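Local atomic coordinates of type IV pilin protein (PDB entry 5V0M), a protein that is a non-core minor pilin of the type IV pili of Neisseria meningitidis and probably contributes to pilus-mediated cell adhesion. Residues A[72-76]-A[88-94]. Sequence-based numbering, arbitrary orientation. Where two conformers were deposited one is given.
Sequences GETCV and SGTNQSC
Thr74 and Gln92 grip each other through one carbonyl oxygen. Gln92 OE1 accepts from Thr74 N at 2.9 Å, in the carbonyl plane. It also accepts from Thr74 OG1 at 2.7 Å, with the hydroxyl tilted out of that plane. The hydroxyl is itself an acceptor, taking a nearly linear bond from Thr90 N to Thr74 OG1 at 2.8 Å; its chi1 of 76° sets it between its own N and carbonyl carbon. Gln92 reaches across with its chain extended beyond CG, which lies anti to the backbone N (chi1 -171°), and the other end of its amide gives Gln92 NE2 to Gly72 O at 3.2 Å. With three bonds across the contact, the amide is fixed in its flip. Next to it, the bent Glu73 side chain folds back so that Glu73 OE2 accepts Cys75 N at 2.9 Å, through the anti lone pair.

The disulfide, with chi3 of -95°, joins Cys75, just before strand 76-80, to Cys94 in the loop after strand 85-88, consistent with the disulfide that bounds the D-region of type IV pilins. Val76 and Ser88 form an antiparallel hydrogen-bonded pair, Val76 N to Ser88 O at 2.9 Å and Ser88 N back to Val76 O at 3.2 Å. A water joins Thr74 O to Thr90 OG1.

The Val76–Ser88 pair closes the end of the hairpin 76-80/85-88, from which the two loops run on together beyond the sheet. Helix 3-30 packs against them: Leu9 touches Glu73 and Cys75, while Arg5 salt-bridges the same Glu73 OE2 and bonds to Ser93 O. The disulfide thus pins the loop after the edge strand beside the pilin helix, while Val76 leans on strand 59-65.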
loop_
_atom_site.group_PDB
_atom_site.type_symbol
_atom_site.label_atom_id
_atom_site.label_comp_id
_atom_site.label_asym_id
_atom_site.label_seq_id
_atom_site.Cartn_x
_atom_site.Cartn_y
_atom_site.Cartn_z
ATOM N N GLY A 72 -15.082 -0.044 9.456
ATOM C CA GLY A 72 -15.094 1.354 9.799
ATOM C C GLY A 72 -13.953 2.158 9.190
ATOM O O GLY A 72 -14.124 3.362 8.964
ATOM N N GLU A 73 -12.792 1.537 8.924
ATOM C CA GLU A 73 -11.720 2.237 8.211
ATOM C C GLU A 73 -12.103 2.372 6.752
ATOM O O GLU A 73 -12.442 1.382 6.101
ATOM C CB GLU A 73 -10.407 1.462 8.290
ATOM C CG GLU A 73 -9.237 2.154 7.602
ATOM C CD GLU A 73 -8.952 3.505 8.201
ATOM O OE1 GLU A 73 -8.456 3.582 9.351
ATOM O OE2 GLU A 73 -9.285 4.515 7.548
ATOM N N THR A 74 -12.029 3.599 6.235
ATOM C CA THR A 74 -12.263 3.832 4.819
ATOM C C THR A 74 -11.045 4.346 4.072
ATOM O O THR A 74 -11.107 4.504 2.848
ATOM C CB THR A 74 -13.446 4.791 4.581
ATOM O OG1 THR A 74 -13.070 6.141 4.849
ATOM C CG2 THR A 74 -14.667 4.406 5.401
ATOM N N CYS A 75 -9.952 4.621 4.751
ATOM C CA CYS A 75 -8.801 5.183 4.064
ATOM C C CYS A 75 -8.128 4.152 3.185
ATOM O O CYS A 75 -7.751 3.060 3.636
ATOM C CB CYS A 75 -7.801 5.756 5.055
ATOM S SG CYS A 75 -8.450 7.253 5.867
ATOM N N VAL A 76 -7.945 4.519 1.930
ATOM C CA VAL A 76 -7.184 3.732 0.972
ATOM C C VAL A 76 -5.839 4.404 0.800
ATOM O O VAL A 76 -5.775 5.608 0.519
ATOM C CB VAL A 76 -7.929 3.658 -0.365
ATOM C CG1 VAL A 76 -7.105 2.938 -1.409
ATOM C CG2 VAL A 76 -9.268 2.957 -0.183
ATOM N N SER A 88 -6.626 8.587 1.113
ATOM C CA SER A 88 -7.890 9.306 1.104
ATOM C C SER A 88 -8.977 8.390 1.635
ATOM O O SER A 88 -8.973 7.183 1.380
ATOM C CB SER A 88 -8.252 9.799 -0.303
ATOM O OG SER A 88 -8.530 8.707 -1.159
ATOM N N GLY A 89 -9.893 8.982 2.394
ATOM C CA GLY A 89 -11.003 8.273 2.981
ATOM C C GLY A 89 -12.335 8.840 2.508
ATOM O O GLY A 89 -12.387 9.761 1.687
ATOM N N THR A 90 -13.415 8.259 3.031
ATOM C CA THR A 90 -14.784 8.672 2.716
ATOM C C THR A 90 -15.379 9.352 3.944
ATOM O O THR A 90 -15.745 8.667 4.902
ATOM C CB THR A 90 -15.640 7.458 2.371
ATOM O OG1 THR A 90 -15.056 6.715 1.299
ATOM C CG2 THR A 90 -17.030 7.903 1.961
ATOM N N ASN A 91 -15.581 10.670 3.831
ATOM C CA ASN A 91 -15.678 11.607 4.949
ATOM C C ASN A 91 -15.022 11.025 6.194
ATOM O O ASN A 91 -15.688 10.656 7.176
ATOM C CB ASN A 91 -17.091 12.167 5.210
ATOM C CG ASN A 91 -18.175 11.519 4.363
ATOM O OD1 ASN A 91 -19.058 10.827 4.883
ATOM N ND2 ASN A 91 -18.157 11.802 3.070
ATOM N N GLN A 92 -13.697 10.942 6.126
ATOM C CA GLN A 92 -12.885 10.432 7.222
ATOM C C GLN A 92 -11.447 10.851 6.966
ATOM O O GLN A 92 -10.874 10.516 5.920
ATOM C CB GLN A 92 -12.973 8.923 7.263
ATOM C CG GLN A 92 -12.345 8.324 8.489
ATOM C CD GLN A 92 -12.493 6.809 8.497
ATOM O OE1 GLN A 92 -12.348 6.149 7.468
ATOM N NE2 GLN A 92 -12.835 6.255 9.651
ATOM N N SER A 93 -10.840 11.558 7.905
ATOM C CA SER A 93 -9.439 11.900 7.789
ATOM C C SER A 93 -8.585 10.656 7.970
ATOM O O SER A 93 -8.987 9.693 8.629
ATOM C CB SER A 93 -9.048 12.897 8.875
ATOM O OG SER A 93 -9.685 14.144 8.667
ATOM N N CYS A 94 -7.371 10.698 7.440
ATOM C CA CYS A 94 -6.473 9.551 7.469
ATOM C C CYS A 94 -5.258 9.940 8.295
ATOM O O CYS A 94 -4.277 10.480 7.759
ATOM C CB CYS A 94 -6.069 9.140 6.053
ATOM S SG CYS A 94 -7.461 8.787 4.970
HETATM O O HOH W 1 -12.551 5.579 0.849
HETATM O O HOH W 2 -6.425 6.767 -1.889
#